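Local coordinates for protein carboxypeptidase D (PDB 3MN8) that removes C-terminal arginine or lysine residues from peptides and proteins as a zinc-dependent metallocarboxypeptidase, processing growth factors, peptide hormones and neuropeptides, at residues Val222-Ser230 and Gly288-Phe296. Sequence-based numbering, arbitrary orientation.
Sequences VASYPYDNS and GMQDFNYAF. With GEM ((2-guanidinoethylmercapto)succinic acid), chain G.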
ATOM      1  N   VAL A 222     -10.563 -11.259   1.753  1.00 45.46           N
ATOM      2  CA  VAL A 222     -11.355 -10.141   1.236  1.00 49.34           C
ATOM      3  C   VAL A 222     -10.514  -8.880   1.022  1.00 45.25           C
ATOM      4  O   VAL A 222      -9.498  -8.669   1.690  1.00 48.10           O
ATOM      5  CB  VAL A 222     -12.527  -9.793   2.206  1.00 51.47           C
ATOM      6  CG1 VAL A 222     -11.977  -9.199   3.511  1.00 47.02           C
ATOM      7  CG2 VAL A 222     -13.562  -8.844   1.553  1.00 44.97           C
ATOM      8  N   ALA A 223     -10.965  -8.042   0.096  1.00 33.54           N
ATOM      9  CA  ALA A 223     -10.310  -6.786  -0.204  1.00 37.46           C
ATOM     10  C   ALA A 223     -11.126  -5.628   0.393  1.00 46.20           C
ATOM     11  O   ALA A 223     -12.246  -5.334  -0.063  1.00 28.00           O
ATOM     12  CB  ALA A 223     -10.160  -6.635  -1.712  1.00 33.33           C
ATOM     13  N   SER A 224     -10.547  -4.992   1.416  1.00 39.73           N
ATOM     14  CA  SER A 224     -11.218  -3.966   2.216  1.00 22.52           C
ATOM     15  C   SER A 224     -10.610  -2.592   1.985  1.00 29.27           C
ATOM     16  O   SER A 224      -9.394  -2.452   1.873  1.00 36.36           O
ATOM     17  CB  SER A 224     -11.113  -4.315   3.707  1.00 37.89           C
ATOM     18  OG  SER A 224     -11.803  -3.383   4.532  1.00 55.16           O
ATOM     19  N   TYR A 225     -11.457  -1.571   1.946  1.00 37.62           N
ATOM     20  CA  TYR A 225     -11.025  -0.215   1.619  1.00 27.62           C
ATOM     21  C   TYR A 225     -11.703   0.762   2.553  1.00 31.10           C
ATOM     22  O   TYR A 225     -12.690   0.408   3.204  1.00 42.04           O
ATOM     23  CB  TYR A 225     -11.405   0.116   0.172  1.00 34.82           C
ATOM     24  CG  TYR A 225     -12.858  -0.167  -0.161  1.00 25.62           C
ATOM     25  CD1 TYR A 225     -13.277  -1.445  -0.510  1.00 33.54           C
ATOM     26  CD2 TYR A 225     -13.800   0.837  -0.130  1.00 28.00           C
ATOM     27  CE1 TYR A 225     -14.601  -1.711  -0.820  1.00 42.89           C
ATOM     28  CE2 TYR A 225     -15.128   0.585  -0.438  1.00 45.74           C
ATOM     29  CZ  TYR A 225     -15.522  -0.691  -0.784  1.00 51.00           C
ATOM     30  OH  TYR A 225     -16.843  -0.950  -1.091  1.00 55.91           O
ATOM     31  N   PRO A 226     -11.186   1.998   2.616  1.00 23.64           N
ATOM     32  CA  PRO A 226     -11.702   3.096   3.452  1.00 30.45           C
ATOM     33  C   PRO A 226     -13.182   3.458   3.195  1.00 35.42           C
ATOM     34  O   PRO A 226     -13.731   3.183   2.115  1.00 38.33           O
ATOM     35  CB  PRO A 226     -10.798   4.281   3.072  1.00 37.39           C
ATOM     36  CG  PRO A 226      -9.540   3.654   2.562  1.00 45.15           C
ATOM     37  CD  PRO A 226      -9.958   2.371   1.894  1.00 32.11           C
ATOM     38  N   TYR A 227     -13.834   4.059   4.187  1.00 29.53           N
ATOM     39  CA  TYR A 227     -13.264   4.274   5.503  1.00 24.78           C
ATOM     40  C   TYR A 227     -13.576   3.078   6.398  1.00 32.03           C
ATOM     41  O   TYR A 227     -14.490   2.289   6.107  1.00 25.61           O
ATOM     42  CB  TYR A 227     -13.868   5.526   6.143  1.00 40.26           C
ATOM     43  CG  TYR A 227     -13.480   6.845   5.523  1.00 37.00           C
ATOM     44  CD1 TYR A 227     -12.166   7.310   5.587  1.00 20.61           C
ATOM     45  CD2 TYR A 227     -14.439   7.652   4.920  1.00 36.61           C
ATOM     46  CE1 TYR A 227     -11.816   8.527   5.048  1.00 17.31           C
ATOM     47  CE2 TYR A 227     -14.097   8.866   4.373  1.00 35.01           C
ATOM     48  CZ  TYR A 227     -12.782   9.297   4.439  1.00 36.50           C
ATOM     49  OH  TYR A 227     -12.434  10.504   3.893  1.00 43.99           O
ATOM     50  N   ASP A 228     -12.826   2.966   7.496  1.00 39.25           N
ATOM     51  CA  ASP A 228     -12.984   1.886   8.472  1.00 28.46           C
ATOM     52  C   ASP A 228     -13.896   2.326   9.611  1.00 33.87           C
ATOM     53  O   ASP A 228     -14.309   1.516  10.441  1.00 41.67           O
ATOM     54  CB  ASP A 228     -11.620   1.466   9.042  1.00 37.29           C
ATOM     55  CG  ASP A 228     -10.856   0.502   8.120  1.00 52.31           C
ATOM     56  OD1 ASP A 228     -11.475  -0.047   7.181  1.00 52.49           O
ATOM     57  OD2 ASP A 228      -9.637   0.282   8.341  1.00 49.52           O
ATOM     58  N   ASN A 229     -14.199   3.619   9.656  1.00 34.52           N
ATOM     59  CA  ASN A 229     -15.058   4.152  10.712  1.00 46.29           C
ATOM     60  C   ASN A 229     -15.868   5.377  10.268  1.00 45.47           C
ATOM     61  O   ASN A 229     -15.718   5.853   9.136  1.00 32.79           O
ATOM     62  CB  ASN A 229     -14.244   4.456  11.980  1.00 34.38           C
ATOM     63  CG  ASN A 229     -13.389   5.708  11.851  1.00 38.51           C
ATOM     64  OD1 ASN A 229     -13.326   6.352  10.790  1.00 31.89           O
ATOM     65  ND2 ASN A 229     -12.718   6.063  12.943  1.00 36.50           N
ATOM     66  N   SER A 230     -16.723   5.878  11.158  1.00 43.36           N
ATOM     67  CA  SER A 230     -17.540   7.046  10.840  1.00 39.79           C
ATOM     68  C   SER A 230     -17.857   7.865  12.079  1.00 31.13           C
ATOM     69  O   SER A 230     -17.604   7.422  13.198  1.00 36.38           O
ATOM     70  CB  SER A 230     -18.834   6.612  10.153  1.00 30.76           C
ATOM     71  OG  SER A 230     -19.646   5.869  11.034  1.00 37.76           O
ATOM     72  N   GLY A 288      -6.695   3.070  12.521  1.00 30.58           N
ATOM     73  CA  GLY A 288      -6.030   2.182  11.587  1.00 34.06           C
ATOM     74  C   GLY A 288      -5.061   2.886  10.647  1.00 33.73           C
ATOM     75  O   GLY A 288      -5.156   4.084  10.395  1.00 30.61           O
ATOM     76  N   MET A 289      -4.127   2.125  10.101  1.00 42.85           N
ATOM     77  CA  MET A 289      -3.154   2.679   9.168  1.00 39.58           C
ATOM     78  C   MET A 289      -3.801   3.042   7.827  1.00 35.28           C
ATOM     79  O   MET A 289      -3.446   4.044   7.211  1.00 35.41           O
ATOM     80  CB  MET A 289      -2.018   1.675   8.962  1.00 33.04           C
ATOM     81  CG  MET A 289      -0.897   2.145   8.062  1.00 26.07           C
ATOM     82  SD  MET A 289       0.519   1.029   8.208  1.00 41.95           S
ATOM     83  CE  MET A 289      -0.157  -0.532   7.620  1.00 29.71           C
ATOM     84  N   GLN A 290      -4.752   2.221   7.387  1.00 26.36           N
ATOM     85  CA  GLN A 290      -5.411   2.410   6.095  1.00 23.50           C
ATOM     86  C   GLN A 290      -5.945   3.818   5.983  1.00 26.42           C
ATOM     87  O   GLN A 290      -5.521   4.601   5.145  1.00 22.75           O
ATOM     88  CB  GLN A 290      -6.574   1.426   5.927  1.00 19.99           C
ATOM     89  CG  GLN A 290      -7.284   1.533   4.591  1.00 21.33           C
ATOM     90  CD  GLN A 290      -8.621   0.792   4.568  1.00 31.63           C
ATOM     91  OE1 GLN A 290      -8.690  -0.375   4.176  1.00 39.99           O
ATOM     92  NE2 GLN A 290      -9.691   1.476   4.985  1.00 19.45           N
ATOM     93  N   ASP A 291      -6.896   4.146   6.842  1.00 40.72           N
ATOM     94  CA  ASP A 291      -7.534   5.448   6.746  1.00 37.33           C
ATOM     95  C   ASP A 291      -6.533   6.559   7.025  1.00 37.49           C
ATOM     96  O   ASP A 291      -6.733   7.699   6.595  1.00 34.85           O
ATOM     97  CB  ASP A 291      -8.763   5.540   7.668  1.00 41.26           C
ATOM     98  CG  ASP A 291      -9.950   4.721   7.152  1.00 53.56           C
ATOM     99  OD1 ASP A 291      -9.792   3.994   6.143  1.00 54.49           O
ATOM    100  OD2 ASP A 291     -11.045   4.807   7.751  1.00 51.45           O
ATOM    101  N   PHE A 292      -5.455   6.226   7.735  1.00 30.22           N
ATOM    102  CA  PHE A 292      -4.457   7.237   8.049  1.00 20.61           C
ATOM    103  C   PHE A 292      -3.722   7.684   6.783  1.00 22.55           C
ATOM    104  O   PHE A 292      -3.510   8.881   6.561  1.00 36.56           O
ATOM    105  CB  PHE A 292      -3.473   6.767   9.111  1.00 12.07           C
ATOM    106  CG  PHE A 292      -2.290   7.665   9.255  1.00 15.25           C
ATOM    107  CD1 PHE A 292      -2.322   8.719  10.149  1.00 25.37           C
ATOM    108  CD2 PHE A 292      -1.150   7.476   8.478  1.00 14.55           C
ATOM    109  CE1 PHE A 292      -1.234   9.578  10.282  1.00 28.77           C
ATOM    110  CE2 PHE A 292      -0.059   8.318   8.609  1.00 31.66           C
ATOM    111  CZ  PHE A 292      -0.101   9.374   9.508  1.00 32.69           C
ATOM    112  N   ASN A 293      -3.360   6.723   5.944  1.00 24.53           N
ATOM    113  CA  ASN A 293      -2.814   7.039   4.630  1.00 33.80           C
ATOM    114  C   ASN A 293      -3.662   8.052   3.848  1.00 31.51           C
ATOM    115  O   ASN A 293      -3.160   9.071   3.360  1.00 33.59           O
ATOM    116  CB  ASN A 293      -2.630   5.758   3.812  1.00 29.46           C
ATOM    117  CG  ASN A 293      -1.330   5.027   4.149  1.00 34.98           C
ATOM    118  OD1 ASN A 293      -0.313   5.180   3.457  1.00 21.16           O
ATOM    119  ND2 ASN A 293      -1.360   4.226   5.215  1.00 36.71           N
ATOM    120  N   TYR A 294      -4.954   7.772   3.747  1.00 26.84           N
ATOM    121  CA  TYR A 294      -5.829   8.559   2.889  1.00 43.75           C
ATOM    122  C   TYR A 294      -6.031   9.965   3.432  1.00 36.47           C
ATOM    123  O   TYR A 294      -5.959  10.949   2.692  1.00 28.10           O
ATOM    124  CB  TYR A 294      -7.178   7.848   2.713  1.00 38.85           C
ATOM    125  CG  TYR A 294      -8.124   8.526   1.744  1.00 38.87           C
ATOM    126  CD1 TYR A 294      -7.789   8.669   0.390  1.00 35.84           C
ATOM    127  CD2 TYR A 294      -9.363   9.013   2.175  1.00 31.28           C
ATOM    128  CE1 TYR A 294      -8.661   9.287  -0.502  1.00 39.93           C
ATOM    129  CE2 TYR A 294     -10.242   9.629   1.294  1.00 27.99           C
ATOM    130  CZ  TYR A 294      -9.890   9.766  -0.045  1.00 39.54           C
ATOM    131  OH  TYR A 294     -10.769  10.377  -0.921  1.00 32.15           O
ATOM    132  N   ALA A 295      -6.266  10.041   4.737  1.00 42.70           N
ATOM    133  CA  ALA A 295      -6.657  11.284   5.398  1.00 33.51           C
ATOM    134  C   ALA A 295      -5.492  12.220   5.704  1.00 31.66           C
ATOM    135  O   ALA A 295      -5.707  13.410   5.898  1.00 41.00           O
ATOM    136  CB  ALA A 295      -7.429  10.976   6.672  1.00 22.52           C
ATOM    137  N   PHE A 296      -4.269  11.698   5.756  1.00 22.09           N
ATOM    138  CA  PHE A 296      -3.131  12.524   6.150  1.00 25.53           C
ATOM    139  C   PHE A 296      -2.047  12.514   5.090  1.00 36.95           C
ATOM    140  O   PHE A 296      -0.917  12.956   5.334  1.00 29.04           O
ATOM    141  CB  PHE A 296      -2.557  12.044   7.483  1.00 38.07           C
ATOM    142  CG  PHE A 296      -3.530  12.142   8.644  1.00 52.12           C
ATOM    143  CD1 PHE A 296      -4.454  11.131   8.893  1.00 45.52           C
ATOM    144  CD2 PHE A 296      -3.514  13.247   9.492  1.00 54.27           C
ATOM    145  CE1 PHE A 296      -5.339  11.224   9.964  1.00 39.75           C
ATOM    146  CE2 PHE A 296      -4.407  13.342  10.566  1.00 42.96           C
ATOM    147  CZ  PHE A 296      -5.315  12.331  10.798  1.00 38.86           C
TER
HETATM  148  C8  GEM G 601      -9.197  -5.733  10.959  1.00 57.00           C
HETATM  149  S7  GEM G 601      -8.519  -4.665   9.719  1.00 57.42           S
HETATM  150  C6  GEM G 601      -9.553  -5.072   8.341  1.00 51.59           C
HETATM  151  C5  GEM G 601     -11.046  -4.942   8.633  1.00 34.21           C
HETATM  152  N3  GEM G 601     -11.342  -3.525   8.782  1.00 36.03           N
HETATM  153  C1  GEM G 601     -12.479  -2.987   9.208  1.00 43.13           C
HETATM  154  N4  GEM G 601     -12.606  -1.669   9.294  1.00 32.44           N
HETATM  155  N2  GEM G 601     -13.497  -3.768   9.556  1.00 48.23           N
HETATM  156  C9  GEM G 601      -8.587  -5.331  12.276  1.00 64.36           C
HETATM  157  O14 GEM G 601      -7.693  -4.457  12.269  1.00 32.86           O
HETATM  158  O15 GEM G 601      -8.997  -5.871  13.325  1.00 65.33           O
HETATM  159  C10 GEM G 601      -8.986  -7.226  10.658  1.00 45.92           C
HETATM  160  C11 GEM G 601      -7.554  -7.745  10.717  1.00 54.16           C
HETATM  161  O12 GEM G 601      -7.150  -8.433   9.748  1.00 39.20           O
HETATM  162  O13 GEM G 601      -6.843  -7.511  11.728  1.00 33.28           O
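A cis peptide bond between P226 and Y227 turns the chain sharply where it meets the side chains of Q290 and D291. The contact belongs to the first of the protein's three carboxypeptidase-like domains, an M14 peptidase of alpha/beta-hydrolase fold, and joins the end of strand 222-225 and the following loop to helix 289-296, beside the pocket that holds the inhibitor GEM. D291 reaches into the turn with both carboxylate oxygens. On the syn side of D291 OD2, the backbone N of D228 donates a nearly straight bond of 2.6 Å. D291 OD1 lies 3.2 Å from P226 CB. The same OD1 accepts Q290 NE2 at 2.8 Å, almost in the amide plane, and Q290 OE1 is hydrogen-bonded to T303 OG1 on the neighbouring strand 300-305; together the two bonds fix the rotation of the amide beside the proline ring. Q290 reaches that place because its CG is anti to the backbone N (chi1 -178°) and the chain beyond is extended. An alanine in place of D291 would probably leave the D228 N-H without this acceptor and take from Q290 NE2 the acceptor that now holds it, freeing the turn to shift beside the pocket. D228 carries the link onward to the ligand, its OD1 lying 2.9 Å from guanidinium atom N4 of GEM, so D291 probably helps position D228 from a second shell. One turn farther along the helix, Y294 meets Y227 obliquely, their planes 61° apart. Y294 OH is hydrogen-bonded to D244 OD2, whereas the hydroxyl of Y227 points at the edge of the Y294 ring, with Y227 OH 3.5 Å from Y294 CE2.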